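Local coordinates for phosphonomutase (Burkholderia cenocepacia J2315, PDB 4MG4), which belongs to the phosphoenolpyruvate phosphomutase family and folds as a TIM barrel of eight parallel strands ringed by helices, at residues Ala159-Phe164 against Asp178-Arg183. Residues are numbered along the deposited sequence; the frame is centred on the assembly and turned at random.
Sequences ARTDVF and DATLAR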
ATOM      1  N   ALA A 159      10.292   6.531  23.357  1.00  8.54           N
ATOM      2  CA  ALA A 159       9.130   6.540  24.238  1.00  8.66           C
ATOM      3  C   ALA A 159       8.263   7.720  23.888  1.00  8.96           C
ATOM      4  O   ALA A 159       8.693   8.873  24.012  1.00  9.64           O
ATOM      5  CB  ALA A 159       9.538   6.628  25.734  1.00  8.67           C
ATOM      6  N   ARG A 160       7.068   7.429  23.376  1.00  9.49           N
ATOM      7  CA  ARG A 160       6.099   8.429  23.017  1.00  9.92           C
ATOM      8  C   ARG A 160       5.235   8.747  24.219  1.00 10.19           C
ATOM      9  O   ARG A 160       4.729   7.849  24.893  1.00 10.95           O
ATOM     10  CB  ARG A 160       5.203   7.860  21.927  1.00 10.69           C
ATOM     11  CG  ARG A 160       4.076   8.800  21.589  1.00 11.46           C
ATOM     12  CD  ARG A 160       3.305   8.354  20.360  1.00 11.80           C
ATOM     13  NE  ARG A 160       2.053   9.070  20.271  1.00 13.16           N
ATOM     14  CZ  ARG A 160       1.346   9.249  19.138  1.00 16.46           C
ATOM     15  NH1 ARG A 160       1.801   8.789  17.976  1.00 16.86           N
ATOM     16  NH2 ARG A 160       0.197   9.933  19.178  1.00 17.71           N
ATOM     17  N   THR A 161       5.118  10.019  24.520  1.00 10.30           N
ATOM     18  CA  THR A 161       4.195  10.467  25.564  1.00 10.78           C
ATOM     19  C   THR A 161       3.087  11.280  24.937  1.00 12.05           C
ATOM     20  O   THR A 161       3.348  12.112  24.056  1.00 12.37           O
ATOM     21  CB  THR A 161       4.854  11.243  26.728  1.00 10.71           C
ATOM     22  OG1 THR A 161       3.854  11.511  27.705  1.00 10.99           O
ATOM     23  CG2 THR A 161       5.520  12.529  26.319  1.00 10.70           C
ATOM     24  N   ASP A 162       1.855  10.994  25.348  1.00 12.07           N
ATOM     25  CA  ASP A 162       0.704  11.698  24.800  1.00 13.08           C
ATOM     26  C   ASP A 162       0.224  12.896  25.602  1.00 13.65           C
ATOM     27  O   ASP A 162      -0.878  13.381  25.345  1.00 15.30           O
ATOM     28  CB  ASP A 162      -0.399  10.699  24.556  1.00 14.45           C
ATOM     29  CG  ASP A 162      -0.159   9.843  23.330  1.00 15.21           C
ATOM     30  OD1 ASP A 162       0.636  10.192  22.437  1.00 17.06           O
ATOM     31  OD2 ASP A 162      -0.807   8.789  23.238  1.00 20.49           O
ATOM     32  N   VAL A 163       1.029  13.412  26.527  1.00 13.02           N
ATOM     33  CA  VAL A 163       0.614  14.552  27.367  1.00 13.42           C
ATOM     34  C   VAL A 163       0.079  15.681  26.520  1.00 14.85           C
ATOM     35  O   VAL A 163      -0.995  16.244  26.836  1.00 15.07           O
ATOM     36  CB  VAL A 163       1.761  15.054  28.272  1.00 13.42           C
ATOM     37  CG1 VAL A 163       1.399  16.369  28.993  1.00 13.48           C
ATOM     38  CG2 VAL A 163       2.081  13.996  29.297  1.00 13.59           C
ATOM     39  N   PHE A 164       0.832  16.081  25.498  1.00 14.21           N
ATOM     40  CA  PHE A 164       0.417  17.239  24.684  1.00 14.92           C
ATOM     41  C   PHE A 164      -0.587  16.808  23.639  1.00 16.46           C
ATOM     42  O   PHE A 164      -1.484  17.568  23.288  1.00 16.43           O
ATOM     43  CB  PHE A 164       1.637  17.938  24.030  1.00 14.71           C
ATOM     44  CG  PHE A 164       2.365  18.875  24.944  1.00 15.01           C
ATOM     45  CD1 PHE A 164       1.928  20.156  25.161  1.00 15.92           C
ATOM     46  CD2 PHE A 164       3.468  18.481  25.583  1.00 14.87           C
ATOM     47  CE1 PHE A 164       2.624  20.998  26.016  1.00 15.50           C
ATOM     48  CE2 PHE A 164       4.214  19.327  26.408  1.00 15.37           C
ATOM     49  CZ  PHE A 164       3.763  20.594  26.633  1.00 15.36           C
ATOM     50  N   ASP A 178       5.966  20.472  32.280  1.00 14.63           N
ATOM     51  CA  ASP A 178       6.530  19.860  33.460  1.00 15.37           C
ATOM     52  C   ASP A 178       6.090  18.406  33.596  1.00 14.03           C
ATOM     53  O   ASP A 178       6.899  17.554  34.006  1.00 14.76           O
ATOM     54  CB  ASP A 178       6.157  20.663  34.714  1.00 17.20           C
ATOM     55  CG  ASP A 178       6.875  21.988  34.771  1.00 19.53           C
ATOM     56  OD1 ASP A 178       7.926  22.167  34.115  1.00 21.94           O
ATOM     57  OD2 ASP A 178       6.363  22.864  35.532  1.00 24.97           O
ATOM     58  N   ALA A 179       4.838  18.114  33.265  1.00 13.21           N
ATOM     59  CA  ALA A 179       4.342  16.731  33.323  1.00 13.82           C
ATOM     60  C   ALA A 179       5.065  15.869  32.297  1.00 12.97           C
ATOM     61  O   ALA A 179       5.360  14.694  32.547  1.00 13.63           O
ATOM     62  CB  ALA A 179       2.866  16.678  33.054  1.00 13.82           C
ATOM     63  N   THR A 180       5.282  16.460  31.124  1.00 12.33           N
ATOM     64  CA  THR A 180       6.015  15.794  30.047  1.00 11.42           C
ATOM     65  C   THR A 180       7.447  15.456  30.502  1.00 11.12           C
ATOM     66  O   THR A 180       7.907  14.300  30.318  1.00 10.47           O
ATOM     67  CB  THR A 180       5.990  16.630  28.760  1.00 11.18           C
ATOM     68  OG1 THR A 180       4.629  16.755  28.364  1.00 11.22           O
ATOM     69  CG2 THR A 180       6.830  15.979  27.651  1.00 10.98           C
ATOM     70  N   LEU A 181       8.136  16.413  31.094  1.00 10.63           N
ATOM     71  CA  LEU A 181       9.492  16.200  31.601  1.00 10.76           C
ATOM     72  C   LEU A 181       9.547  15.164  32.757  1.00 10.73           C
ATOM     73  O   LEU A 181      10.474  14.372  32.802  1.00 10.80           O
ATOM     74  CB  LEU A 181      10.142  17.537  32.020  1.00 11.53           C
ATOM     75  CG  LEU A 181      10.581  18.398  30.828  1.00 11.77           C
ATOM     76  CD1 LEU A 181      10.807  19.804  31.339  1.00 12.69           C
ATOM     77  CD2 LEU A 181      11.804  17.873  30.104  1.00 12.23           C
ATOM     78  N   ALA A 182       8.563  15.144  33.639  1.00 11.11           N
ATOM     79  CA  ALA A 182       8.528  14.128  34.701  1.00 11.23           C
ATOM     80  C   ALA A 182       8.393  12.728  34.086  1.00 10.93           C
ATOM     81  O   ALA A 182       9.035  11.783  34.522  1.00 10.84           O
ATOM     82  CB  ALA A 182       7.407  14.385  35.684  1.00 11.32           C
ATOM     83  N   ARG A 183       7.537  12.614  33.056  1.00 10.81           N
ATOM     84  CA  ARG A 183       7.444  11.335  32.328  1.00 11.26           C
ATOM     85  C   ARG A 183       8.752  10.991  31.645  1.00 10.42           C
ATOM     86  O   ARG A 183       9.214   9.839  31.733  1.00 10.07           O
ATOM     87  CB  ARG A 183       6.272  11.335  31.368  1.00 11.81           C
ATOM     88  CG  ARG A 183       4.976  11.143  32.084  1.00 12.93           C
ATOM     89  CD  ARG A 183       3.775  11.210  31.147  1.00 13.24           C
ATOM     90  NE  ARG A 183       2.528  11.111  31.926  1.00 14.14           N
ATOM     91  CZ  ARG A 183       1.906   9.982  32.267  1.00 15.31           C
ATOM     92  NH1 ARG A 183       2.336   8.801  31.907  1.00 14.62           N
ATOM     93  NH2 ARG A 183       0.772  10.056  32.982  1.00 17.04           N
TER
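In the fifth beta-alpha unit of this TIM barrel, Thr161, Val163 and Phe164, in the loop that leaves strand 156-160, pack against Thr180 and Arg183 of helix 174-190, the helix that leads on to strand 194-196. Thr180 lies at the middle of the buried seam. Its OG1 stands anti to the carbonyl carbon (chi1 -62°), beside the backbone N, and is hydrogen-bonded to Leu176 O one turn earlier. The same oxygen touches Val163 CG1 at 3.3 Å and, from an oblique direction, Phe164 CE2 at 3.3 Å. The Phe164 and Thr180 side chains cross at about a right angle. The other branch, methyl CG2 of Thr180, meets the methyl Thr161 CG2 at 3.9 Å. The second methyl of Val163, CG2, rests 3.7 Å from Arg183 CD, while CG1 also approaches Ala179 CB more loosely, at 4.3 Å. Arg183 is extended from CG to NE, and its NH1 is hydrogen-bonded to Arg132 O and Tyr187 OH. Thr161 OG1, hydrogen-bonded to Asp123 OD2, lies 3.5 Å from the aliphatic Arg183 CD.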